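Local structure of outer membrane usher protein PapC (Escherichia coli, 3L48) at residues 66-71 and 82-87; 26-31 and 54-59; 10-15 and 45-50; 19-24 and 40-45. The protein forms a ring-shaped outer-membrane pore for the export and assembly of pilus subunits, this chain being its C-terminal domain. All blocks are in the same frame, centred on the assembly; numbering follows the deposited sequence. Where two conformers were deposited one is given.

Contact 1 (66-71 and 82-87)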
loop_
_atom_site.group_PDB
_atom_site.type_symbol
_atom_site.label_atom_id
_atom_site.label_comp_id
_atom_site.label_asym_id
_atom_site.label_seq_id
_atom_site.Cartn_x
_atom_site.Cartn_y
_atom_site.Cartn_z
ATOM N N CYS A 66 -2.727 -9.053 -1.181
ATOM C CA CYS A 66 -2.227 -8.898 0.180
ATOM C C CYS A 66 -2.704 -7.591 0.799
ATOM O O CYS A 66 -3.218 -6.715 0.105
ATOM C CB CYS A 66 -0.699 -8.986 0.212
ATOM S SG CYS A 66 0.130 -8.167 -1.169
ATOM N N GLN A 67 -2.534 -7.470 2.111
ATOM C CA GLN A 67 -2.967 -6.281 2.825
ATOM C C GLN A 67 -1.856 -5.718 3.697
ATOM O O GLN A 67 -0.976 -6.451 4.149
ATOM C CB GLN A 67 -4.212 -6.581 3.663
ATOM C CG GLN A 67 -5.442 -6.866 2.820
ATOM C CD GLN A 67 -6.701 -7.043 3.639
ATOM O OE1 GLN A 67 -7.788 -6.644 3.216
ATOM N NE2 GLN A 67 -6.565 -7.635 4.821
ATOM N N VAL A 68 -1.903 -4.406 3.915
ATOM C CA VAL A 68 -0.930 -3.720 4.750
ATOM C C VAL A 68 -1.651 -2.937 5.837
ATOM O O VAL A 68 -2.782 -2.497 5.651
ATOM C CB VAL A 68 -0.062 -2.737 3.928
ATOM C CG1 VAL A 68 0.619 -3.457 2.771
ATOM C CG2 VAL A 68 -0.911 -1.596 3.416
ATOM N N ASN A 69 -0.992 -2.781 6.978
ATOM C CA ASN A 69 -1.519 -1.964 8.059
ATOM C C ASN A 69 -0.750 -0.654 8.147
ATOM O O ASN A 69 0.426 -0.636 8.511
ATOM C CB ASN A 69 -1.441 -2.716 9.390
ATOM C CG ASN A 69 -2.191 -4.032 9.360
ATOM O OD1 ASN A 69 -1.661 -5.071 9.754
ATOM N ND2 ASN A 69 -3.431 -3.996 8.887
ATOM N N VAL A 70 -1.411 0.442 7.794
ATOM C CA VAL A 70 -0.778 1.750 7.867
ATOM C C VAL A 70 -0.588 2.135 9.326
ATOM O O VAL A 70 -1.560 2.232 10.073
ATOM C CB VAL A 70 -1.619 2.826 7.166
ATOM C CG1 VAL A 70 -0.934 4.182 7.266
ATOM C CG2 VAL A 70 -1.851 2.448 5.709
ATOM N N PRO A 71 0.669 2.347 9.742
ATOM C CA PRO A 71 0.956 2.719 11.131
ATOM C C PRO A 71 0.118 3.916 11.581
ATOM O O PRO A 71 -0.171 4.810 10.784
ATOM C CB PRO A 71 2.442 3.090 11.091
ATOM C CG PRO A 71 2.991 2.297 9.954
ATOM C CD PRO A 71 1.893 2.261 8.928
ATOM N N LEU A 82 5.883 -0.824 4.001
ATOM C CA LEU A 82 4.606 -1.459 4.307
ATOM C C LEU A 82 4.657 -2.946 3.953
ATOM O O LEU A 82 4.470 -3.321 2.796
ATOM C CB LEU A 82 3.456 -0.772 3.564
ATOM C CG LEU A 82 3.193 0.695 3.923
ATOM C CD1 LEU A 82 1.970 1.207 3.186
ATOM C CD2 LEU A 82 3.010 0.861 5.426
ATOM N N PRO A 83 4.941 -3.795 4.950
ATOM C CA PRO A 83 4.941 -5.242 4.715
ATOM C C PRO A 83 3.570 -5.697 4.244
ATOM O O PRO A 83 2.579 -5.511 4.948
ATOM C CB PRO A 83 5.245 -5.824 6.100
ATOM C CG PRO A 83 5.980 -4.740 6.810
ATOM C CD PRO A 83 5.365 -3.455 6.318
ATOM N N CYS A 84 3.509 -6.293 3.057
ATOM C CA CYS A 84 2.236 -6.748 2.507
ATOM C C CYS A 84 2.010 -8.237 2.766
ATOM O O CYS A 84 2.700 -9.090 2.208
ATOM C CB CYS A 84 2.153 -6.446 1.009
ATOM S SG CYS A 84 0.465 -6.405 0.365
ATOM N N THR A 85 1.035 -8.537 3.619
ATOM C CA THR A 85 0.759 -9.905 4.024
ATOM C C THR A 85 -0.542 -10.407 3.415
ATOM O O THR A 85 -1.586 -9.764 3.548
ATOM C CB THR A 85 0.704 -10.033 5.557
ATOM O OG1 THR A 85 -0.336 -9.192 6.071
ATOM C CG2 THR A 85 2.028 -9.610 6.169
ATOM N N PRO A 86 -0.474 -11.552 2.721
ATOM C CA PRO A 86 -1.659 -12.221 2.181
ATOM C C PRO A 86 -2.714 -12.371 3.267
ATOM O O PRO A 86 -2.375 -12.706 4.402
ATOM C CB PRO A 86 -1.123 -13.595 1.775
ATOM C CG PRO A 86 0.309 -13.345 1.442
ATOM C CD PRO A 86 0.771 -12.267 2.387
ATOM N N GLN A 87 -3.972 -12.115 2.923
ATOM C CA GLN A 87 -5.064 -12.190 3.889
ATOM C C GLN A 87 -5.015 -13.489 4.686
ATOM O O GLN A 87 -6.042 -13.994 5.137
ATOM C CB GLN A 87 -6.411 -12.062 3.178
ATOM C CG GLN A 87 -6.531 -10.830 2.298
ATOM C CD GLN A 87 -7.914 -10.684 1.696
ATOM O OE1 GLN A 87 -8.163 -11.113 0.567
ATOM N NE2 GLN A 87 -8.825 -10.078 2.448
HETATM O O HOH W 1 1.716 -3.489 6.702
#

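Contact 2 (26-31 and 54-59)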
loop_
_atom_site.group_PDB
_atom_site.type_symbol
_atom_site.label_atom_id
_atom_site.label_comp_id
_atom_site.label_asym_id
_atom_site.label_seq_id
_atom_site.Cartn_x
_atom_site.Cartn_y
_atom_site.Cartn_z
ATOM N N ALA A 26 -0.094 -2.623 -10.093
ATOM C CA ALA A 26 -1.034 -3.053 -9.064
ATOM C C ALA A 26 -1.713 -1.827 -8.453
ATOM O O ALA A 26 -1.135 -0.743 -8.426
ATOM C CB ALA A 26 -0.314 -3.851 -7.988
ATOM N N SER A 27 -2.937 -1.994 -7.966
ATOM C CA SER A 27 -3.642 -0.889 -7.324
ATOM C C SER A 27 -3.670 -1.047 -5.808
ATOM O O SER A 27 -3.675 -2.160 -5.287
ATOM C CB SER A 27 -5.068 -0.765 -7.863
ATOM O OG SER A 27 -5.828 -1.911 -7.534
ATOM N N VAL A 28 -3.691 0.080 -5.105
ATOM C CA VAL A 28 -3.765 0.082 -3.651
ATOM C C VAL A 28 -5.059 0.771 -3.234
ATOM O O VAL A 28 -5.313 1.915 -3.614
ATOM C CB VAL A 28 -2.573 0.827 -3.028
ATOM C CG1 VAL A 28 -2.579 0.659 -1.519
ATOM C CG2 VAL A 28 -1.270 0.314 -3.615
ATOM N N THR A 29 -5.876 0.074 -2.455
ATOM C CA THR A 29 -7.195 0.581 -2.103
ATOM C C THR A 29 -7.395 0.636 -0.597
ATOM O O THR A 29 -6.856 -0.188 0.146
ATOM C CB THR A 29 -8.312 -0.278 -2.722
ATOM O OG1 THR A 29 -8.141 -1.640 -2.322
ATOM C CG2 THR A 29 -8.272 -0.194 -4.243
ATOM N N SER A 30 -8.178 1.616 -0.156
ATOM C CA SER A 30 -8.472 1.798 1.259
ATOM C C SER A 30 -9.539 0.813 1.714
ATOM O O SER A 30 -10.162 0.137 0.893
ATOM C CB SER A 30 -8.945 3.229 1.524
ATOM O OG SER A 30 -10.175 3.483 0.865
ATOM N N GLU A 31 -9.741 0.731 3.025
ATOM C CA GLU A 31 -10.809 -0.091 3.577
ATOM C C GLU A 31 -12.114 0.268 2.880
ATOM O O GLU A 31 -12.912 -0.606 2.536
ATOM C CB GLU A 31 -10.952 0.150 5.080
ATOM C CG GLU A 31 -9.682 -0.078 5.883
ATOM C CD GLU A 31 -9.870 0.217 7.360
ATOM O OE1 GLU A 31 -10.692 1.099 7.692
ATOM O OE2 GLU A 31 -9.193 -0.426 8.189
ATOM N N GLU A 54 -5.369 2.642 9.103
ATOM C CA GLU A 54 -6.279 1.855 8.276
ATOM C C GLU A 54 -5.581 0.668 7.620
ATOM O O GLU A 54 -4.353 0.583 7.600
ATOM C CB GLU A 54 -6.948 2.726 7.210
ATOM C CG GLU A 54 -6.053 3.084 6.038
ATOM C CD GLU A 54 -6.816 3.756 4.911
ATOM O OE1 GLU A 54 -7.949 3.319 4.616
ATOM O OE2 GLU A 54 -6.282 4.713 4.312
ATOM N N THR A 55 -6.379 -0.251 7.092
ATOM C CA THR A 55 -5.861 -1.406 6.371
ATOM C C THR A 55 -6.063 -1.222 4.874
ATOM O O THR A 55 -7.187 -1.037 4.407
ATOM C CB THR A 55 -6.557 -2.711 6.808
ATOM O OG1 THR A 55 -6.321 -2.936 8.203
ATOM C CG2 THR A 55 -6.023 -3.898 6.009
ATOM N N LEU A 56 -4.970 -1.265 4.122
ATOM C CA LEU A 56 -5.051 -1.136 2.677
ATOM C C LEU A 56 -4.915 -2.506 2.036
ATOM O O LEU A 56 -4.245 -3.390 2.570
ATOM C CB LEU A 56 -3.954 -0.209 2.153
ATOM C CG LEU A 56 -3.869 1.195 2.759
ATOM C CD1 LEU A 56 -2.827 2.027 2.021
ATOM C CD2 LEU A 56 -5.222 1.888 2.730
ATOM N N SER A 57 -5.561 -2.685 0.891
ATOM C CA SER A 57 -5.396 -3.911 0.127
ATOM C C SER A 57 -4.668 -3.606 -1.178
ATOM O O SER A 57 -4.901 -2.572 -1.806
ATOM C CB SER A 57 -6.745 -4.582 -0.143
ATOM O OG SER A 57 -7.458 -3.897 -1.152
ATOM N N VAL A 58 -3.768 -4.501 -1.565
ATOM C CA VAL A 58 -3.026 -4.356 -2.806
ATOM C C VAL A 58 -3.567 -5.350 -3.821
ATOM O O VAL A 58 -3.570 -6.557 -3.583
ATOM C CB VAL A 58 -1.527 -4.594 -2.588
ATOM C CG1 VAL A 58 -0.762 -4.401 -3.887
ATOM C CG2 VAL A 58 -1.010 -3.653 -1.511
ATOM N N ASN A 59 -4.032 -4.840 -4.955
ATOM C CA ASN A 59 -4.721 -5.678 -5.924
ATOM C C ASN A 59 -3.972 -5.835 -7.238
ATOM O O ASN A 59 -3.424 -4.872 -7.774
ATOM C CB ASN A 59 -6.116 -5.114 -6.203
ATOM C CG ASN A 59 -6.766 -4.535 -4.964
ATOM O OD1 ASN A 59 -6.778 -3.316 -4.766
ATOM N ND2 ASN A 59 -7.302 -5.404 -4.116
HETATM O O HOH W 2 -10.092 -2.902 0.014
#

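Contact 3 (10-15 and 45-50)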
loop_
_atom_site.group_PDB
_atom_site.type_symbol
_atom_site.label_atom_id
_atom_site.label_comp_id
_atom_site.label_asym_id
_atom_site.label_seq_id
_atom_site.Cartn_x
_atom_site.Cartn_y
_atom_site.Cartn_z
ATOM N N LEU A 10 1.538 9.300 1.443
ATOM C CA LEU A 10 2.630 8.434 1.869
ATOM C C LEU A 10 3.458 7.935 0.697
ATOM O O LEU A 10 2.924 7.618 -0.362
ATOM C CB LEU A 10 2.087 7.241 2.653
ATOM C CG LEU A 10 1.282 7.587 3.902
ATOM C CD1 LEU A 10 0.989 6.324 4.696
ATOM C CD2 LEU A 10 2.036 8.603 4.747
ATOM N N PHE A 11 4.769 7.877 0.894
ATOM C CA PHE A 11 5.661 7.234 -0.057
ATOM C C PHE A 11 5.906 5.816 0.443
ATOM O O PHE A 11 6.763 5.587 1.297
ATOM C CB PHE A 11 6.982 7.996 -0.164
ATOM C CG PHE A 11 6.817 9.463 -0.463
ATOM C CD1 PHE A 11 6.113 9.884 -1.580
ATOM C CD2 PHE A 11 7.377 10.420 0.368
ATOM C CE1 PHE A 11 5.963 11.239 -1.860
ATOM C CE2 PHE A 11 7.233 11.775 0.093
ATOM C CZ PHE A 11 6.524 12.184 -1.024
ATOM N N ALA A 12 5.138 4.867 -0.081
ATOM C CA ALA A 12 5.141 3.511 0.458
ATOM C C ALA A 12 6.103 2.579 -0.268
ATOM O O ALA A 12 6.051 2.436 -1.491
ATOM C CB ALA A 12 3.731 2.930 0.450
ATOM N N ILE A 13 6.987 1.952 0.500
ATOM C CA ILE A 13 7.842 0.901 -0.026
ATOM C C ILE A 13 7.185 -0.434 0.303
ATOM O O ILE A 13 7.198 -0.881 1.451
ATOM C CB ILE A 13 9.258 0.958 0.578
ATOM C CG1 ILE A 13 9.844 2.367 0.441
ATOM C CG2 ILE A 13 10.172 -0.071 -0.089
ATOM C CD1 ILE A 13 9.903 2.869 -0.986
ATOM N N LEU A 14 6.593 -1.058 -0.707
ATOM C CA LEU A 14 5.827 -2.282 -0.511
ATOM C C LEU A 14 6.653 -3.542 -0.755
ATOM O O LEU A 14 7.297 -3.685 -1.796
ATOM C CB LEU A 14 4.618 -2.298 -1.445
ATOM C CG LEU A 14 3.613 -1.149 -1.364
ATOM C CD1 LEU A 14 2.663 -1.206 -2.549
ATOM C CD2 LEU A 14 2.843 -1.212 -0.063
ATOM N N ARG A 15 6.636 -4.453 0.211
ATOM C CA ARG A 15 7.234 -5.771 0.030
ATOM C C ARG A 15 6.382 -6.824 0.728
ATOM O O ARG A 15 5.881 -6.595 1.828
ATOM C CB ARG A 15 8.672 -5.815 0.561
ATOM C CG ARG A 15 9.615 -4.816 -0.094
ATOM C CD ARG A 15 11.061 -5.291 -0.033
ATOM N NE ARG A 15 11.326 -6.353 -0.999
ATOM C CZ ARG A 15 12.219 -6.271 -1.980
ATOM N NH1 ARG A 15 12.949 -5.178 -2.129
ATOM N NH2 ARG A 15 12.384 -7.289 -2.809
ATOM N N ALA A 45 4.954 2.769 -4.115
ATOM C CA ALA A 45 3.620 3.309 -4.378
ATOM C C ALA A 45 3.349 4.606 -3.618
ATOM O O ALA A 45 3.300 4.614 -2.389
ATOM C CB ALA A 45 2.546 2.278 -4.048
ATOM N N TRP A 46 3.167 5.697 -4.354
ATOM C CA TRP A 46 2.750 6.957 -3.753
ATOM C C TRP A 46 1.251 6.924 -3.491
ATOM O O TRP A 46 0.453 6.782 -4.419
ATOM C CB TRP A 46 3.093 8.130 -4.671
ATOM C CG TRP A 46 4.541 8.486 -4.667
ATOM C CD1 TRP A 46 5.586 7.681 -4.299
ATOM C CD2 TRP A 46 5.115 9.739 -5.058
ATOM N NE1 TRP A 46 6.772 8.361 -4.432
ATOM C CE2 TRP A 46 6.512 9.620 -4.896
ATOM C CE3 TRP A 46 4.584 10.943 -5.526
ATOM C CZ2 TRP A 46 7.382 10.669 -5.190
ATOM C CZ3 TRP A 46 5.450 11.980 -5.815
ATOM C CH2 TRP A 46 6.833 11.837 -5.647
ATOM N N LEU A 47 0.871 7.052 -2.226
ATOM C CA LEU A 47 -0.531 6.957 -1.844
ATOM C C LEU A 47 -1.105 8.307 -1.410
ATOM O O LEU A 47 -0.516 9.012 -0.589
ATOM C CB LEU A 47 -0.703 5.927 -0.729
ATOM C CG LEU A 47 -0.071 4.558 -0.988
ATOM C CD1 LEU A 47 -0.125 3.698 0.262
ATOM C CD2 LEU A 47 -0.750 3.858 -2.151
ATOM N N SER A 48 -2.257 8.659 -1.973
ATOM C CA SER A 48 -2.941 9.901 -1.627
ATOM C C SER A 48 -4.101 9.633 -0.674
ATOM O O SER A 48 -4.803 8.627 -0.802
ATOM C CB SER A 48 -3.477 10.589 -2.887
ATOM O OG SER A 48 -2.441 10.876 -3.808
ATOM N N GLY A 49 -4.297 10.540 0.278
ATOM C CA GLY A 49 -5.449 10.502 1.161
ATOM C C GLY A 49 -5.518 9.280 2.053
ATOM O O GLY A 49 -6.600 8.761 2.322
ATOM N N VAL A 50 -4.359 8.821 2.516
ATOM C CA VAL A 50 -4.292 7.673 3.410
ATOM C C VAL A 50 -4.665 8.069 4.833
ATOM O O VAL A 50 -4.289 9.139 5.310
ATOM C CB VAL A 50 -2.879 7.055 3.434
ATOM C CG1 VAL A 50 -2.868 5.776 4.267
ATOM C CG2 VAL A 50 -2.395 6.783 2.021
#

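Contact 4 (19-24 and 40-45)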
loop_
_atom_site.group_PDB
_atom_site.type_symbol
_atom_site.label_atom_id
_atom_site.label_comp_id
_atom_site.label_asym_id
_atom_site.label_seq_id
_atom_site.Cartn_x
_atom_site.Cartn_y
_atom_site.Cartn_z
ATOM N N GLY A 19 9.291 -11.394 0.737
ATOM C CA GLY A 19 10.352 -10.541 0.235
ATOM C C GLY A 19 10.150 -10.033 -1.181
ATOM O O GLY A 19 10.916 -9.193 -1.652
ATOM N N SER A 20 9.127 -10.534 -1.866
ATOM C CA SER A 20 8.875 -10.129 -3.246
ATOM C C SER A 20 8.186 -8.768 -3.317
ATOM O O SER A 20 7.797 -8.206 -2.294
ATOM C CB SER A 20 8.058 -11.193 -3.989
ATOM O OG SER A 20 6.771 -11.353 -3.417
ATOM N N GLN A 21 8.045 -8.244 -4.531
ATOM C CA GLN A 21 7.433 -6.938 -4.742
ATOM C C GLN A 21 6.122 -7.068 -5.506
ATOM O O GLN A 21 6.048 -7.799 -6.494
ATOM C CB GLN A 21 8.374 -6.032 -5.538
ATOM C CG GLN A 21 9.743 -5.839 -4.920
ATOM C CD GLN A 21 10.677 -5.038 -5.805
ATOM O OE1 GLN A 21 11.552 -4.323 -5.315
ATOM N NE2 GLN A 21 10.491 -5.147 -7.117
ATOM N N PRO A 22 5.080 -6.354 -5.055
ATOM C CA PRO A 22 3.853 -6.300 -5.856
ATOM C C PRO A 22 4.201 -5.759 -7.238
ATOM O O PRO A 22 5.085 -4.905 -7.349
ATOM C CB PRO A 22 2.973 -5.303 -5.094
ATOM C CG PRO A 22 3.523 -5.289 -3.694
ATOM C CD PRO A 22 4.997 -5.534 -3.834
ATOM N N PRO A 23 3.526 -6.252 -8.284
ATOM C CA PRO A 23 3.904 -5.909 -9.660
ATOM C C PRO A 23 3.563 -4.475 -10.060
ATOM O O PRO A 23 2.599 -3.889 -9.572
ATOM C CB PRO A 23 3.090 -6.900 -10.503
ATOM C CG PRO A 23 1.901 -7.223 -9.650
ATOM C CD PRO A 23 2.407 -7.214 -8.234
ATOM N N PHE A 24 4.387 -3.932 -10.950
ATOM C CA PHE A 24 4.141 -2.665 -11.625
ATOM C C PHE A 24 2.711 -2.615 -12.162
ATOM O O PHE A 24 2.333 -3.419 -13.013
ATOM C CB PHE A 24 5.144 -2.538 -12.776
ATOM C CG PHE A 24 5.075 -1.239 -13.526
ATOM C CD1 PHE A 24 4.342 -1.138 -14.698
ATOM C CD2 PHE A 24 5.776 -0.129 -13.084
ATOM C CE1 PHE A 24 4.291 0.053 -15.401
ATOM C CE2 PHE A 24 5.727 1.067 -13.785
ATOM C CZ PHE A 24 4.983 1.154 -14.947
ATOM N N ALA A 40 4.323 1.497 -8.708
ATOM C CA ALA A 40 5.222 1.716 -9.830
ATOM C C ALA A 40 6.308 0.647 -9.838
ATOM O O ALA A 40 6.052 -0.523 -9.551
ATOM C CB ALA A 40 5.830 3.106 -9.759
ATOM N N ASP A 41 7.528 1.037 -10.188
ATOM C CA ASP A 41 8.618 0.077 -10.220
ATOM C C ASP A 41 9.206 -0.135 -8.826
ATOM O O ASP A 41 9.071 0.712 -7.940
ATOM C CB ASP A 41 9.700 0.498 -11.221
ATOM C CG ASP A 41 10.115 1.949 -11.063
ATOM O OD1 ASP A 41 9.229 2.817 -10.917
ATOM O OD2 ASP A 41 11.334 2.221 -11.101
ATOM N N GLU A 42 9.843 -1.286 -8.643
ATOM C CA GLU A 42 10.474 -1.648 -7.372
ATOM C C GLU A 42 9.551 -1.582 -6.151
ATOM O O GLU A 42 9.986 -1.244 -5.053
ATOM C CB GLU A 42 11.723 -0.790 -7.138
ATOM C CG GLU A 42 12.840 -1.030 -8.154
ATOM C CD GLU A 42 13.398 -2.450 -8.095
ATOM O OE1 GLU A 42 13.317 -3.084 -7.023
ATOM O OE2 GLU A 42 13.921 -2.933 -9.123
ATOM N N GLY A 43 8.280 -1.915 -6.342
ATOM C CA GLY A 43 7.343 -1.968 -5.234
ATOM C C GLY A 43 7.017 -0.635 -4.580
ATOM O O GLY A 43 6.418 -0.598 -3.505
ATOM N N LEU A 44 7.399 0.462 -5.226
ATOM C CA LEU A 44 7.108 1.793 -4.701
ATOM C C LEU A 44 5.699 2.248 -5.087
ATOM O O LEU A 44 5.294 2.125 -6.245
ATOM C CB LEU A 44 8.154 2.798 -5.198
ATOM C CG LEU A 44 7.925 4.291 -4.940
ATOM C CD1 LEU A 44 7.837 4.592 -3.452
ATOM C CD2 LEU A 44 9.027 5.118 -5.590
ATOM N N ALA A 45 4.954 2.769 -4.115
ATOM C CA ALA A 45 3.620 3.309 -4.378
ATOM C C ALA A 45 3.349 4.606 -3.618
ATOM O O ALA A 45 3.300 4.614 -2.389
ATOM C CB ALA A 45 2.546 2.278 -4.048
HETATM O O HOH W 3 6.890 -2.926 -8.560
#

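Contact 1 (66-71 and 82-87)
In C66 the sulphur sits between the backbone N and the carbonyl carbon (chi1 40°), whereas in C84 it stands anti to the backbone N (chi1 -159°), and these two settings bring SG to SG across the gap between the strands. The result is a disulfide with a CB-SG-SG-CB torsion of 101°; the 2.4 Å between C66 SG and C84 SG is long for such a bond and, with both cysteines modelled in two conformers, doubtful. Beside it the backbones meet in a single antiparallel bridge: Q67 N donates to T85 O at 2.9 Å, and T85 N returns a bond to Q67 O, also at 2.9 Å. This is where the immunoglobulin-like sandwich is closed along one side, for strand 64-69 is the outermost strand of the four-stranded sheet and strand 78-84 that of the three-stranded one. Beyond the bridge the strands diverge, and side chains and solvent take over. V68 CG1 lies 3.6 Å from P83 O, while the other methyl of V68, CG2, meets L82 CD1 at 4.0 Å, the two side chains lying roughly perpendicular. A water accepts from N69 N at 2.8 Å and donates to P83 O, standing in for a direct backbone bond. Further along, L82 CD2 touches P71 CD at 3.9 Å. L82 also packs on A12 and L14 of strand 10-16, while V68 rests on L56 of strand 55-59.

Contact 2 (26-31 and 54-59)
A26 starts the pairing by turning its methyl toward V58, just ahead of the first antiparallel bridge. S27 then faces N59 in a hydrogen-bonded pair: S27 N donates to N59 O, and S27 O receives N59 N at 2.7 Å. The hydroxyl of S27 lies beside the N59 side chain, and a bound cobalt ion is about 6 Å from the serine side chain. V28 turns to the other face, the inside of the sandwich. With CG1 anti to the backbone N (chi1 -173°), that methyl lies 3.8 Å from L56 CD1, and L47 of the opposing sheet packs on both residues. T29 returns to the outer face and repeats the two-bond pattern with S57, T29 N reaching S57 O at 2.9 Å. Their hydroxyls close on each other as well, T29 OG1 to S57 OG at 2.6 Å, although the proton between them is not settled. A water bonded to S57 OG at 3.0 Å donates to S30 O, where the strands begin to part. S30 lays its CB against the E54 carboxylate, but its OG bonds R34 N, and E54 OE2 bonds T51 N. E31, poorly ordered, reaches back so that OE2 takes T55 N at 3.0 Å from above the carboxylate plane. The two glutamate side chains run past one another in opposing senses, E31 OE1 lying 4.7 Å from E54 OE1, and this proximity of like charges may raise the affinity of one of them for a proton.

Contact 3 (10-15 and 45-50)
F11 sets the edge of its ring over the indole of W46, a cross-strand aromatic pair of the edge-to-face kind with the planes inclined at 54°. F11 CE1 stands 3.4 Å above the indole plane, over its centre, while F11 CD1 comes down on the pyrrole part, 3.3 Å from W46 NE1. The centroids of the phenyl and of the five-membered ring are 4.5 Å apart. Paired directly across the strands, F11 and W46 both point to the same face of the sheet; in F11 CG lies anti to the carbonyl carbon (chi1 -53°). An alanine at F11 would take away the ring that covers the indole, and W46 would probably be left without its aromatic mate and freer to turn. The pair occupies a non-hydrogen-bonded position, flanked by two hydrogen-bonded ones that fix its spacing. On one side L10 and L47 exchange bonds, with L47 N to L10 O at 2.8 Å; on the other A12 and A45 do the same, A12 N meeting A45 O at 3.0 Å. The opposite face looks into the sandwich, where L47 CD1 meets A12 CB and L14 CD1 meets A45 CB, while L10 CD1 lies 3.9 Å from V50 CG1. Further out, strand 78-84 bonds the other edge of strand 10-16 and lays Q79 beside F11. The ladder thus has two chemistries: buried aliphatic contacts on the face toward the interior, and on the outer face an aromatic pair whose contact is ring hydrogens against pi electrons.

Contact 4 (19-24 and 40-45)
Q21 and E42 meet through side chains of unlike shape. The glutamine runs out extended beyond CG, whereas E42 is bent at chi2 (-64°), which turns its CD back, and its carboxylate ends with OE1 3.5 Å from Q21 CD. The amide and carboxylate planes stand 74° apart, and the glutamine's oxygen and nitrogen are probably interchanged in the model, which leaves the details of that polar meeting doubtful. An alanine at Q21 would remove the amide, and the carboxylate of E42 would probably lose its polar neighbour and be freer to swing into solvent. F24 is placed differently: CG is anti to the backbone N (chi1 -177°), and CD2 of the ring approaches A40 C at 3.4 Å, while D41 N lies at the ring edge in its plane. Between these two contacts a water joins the backbones, donating to P22 O at 2.9 Å and to A40 O at 2.7 Å and accepting from G43 N at 2.8 Å. E42 and G43, both with positive phi, form a type I' turn closed by L44 N to D41 O; a CB on G43 would come tight against Q21 CB. The turn leads into strand 44-47, and just ahead of that strand G43 bonds the backbone of L14 in strand 10-16, while the loop 19-24 links strand 10-16 to strand 27-29 and packs P22 on L16 and W60.

Overall arrangement
Two beta sheets closed into a sandwich illustrate how contact chemistry follows position. Contact 3, buried, lies within the three-stranded sheet and contact 2, partly buried like contact 1, within the four-stranded one; both are regular antiparallel ladders, and they meet inside where L47 packs on V28 and L56. Contact 1 instead joins the edges of the two sheets, with a covalent bond where the hydrogen-bonded ladder is reduced to one bridge. Its strand 64-69 pairs with strand 55-59 of contact 2, its strand 78-84 with strand 10-16 of contact 3. Contact 4 lies farthest from the chain's centre, a water-linked meeting of loops that shares A45 with contact 3 and reaches contact 2 through P22 on V58.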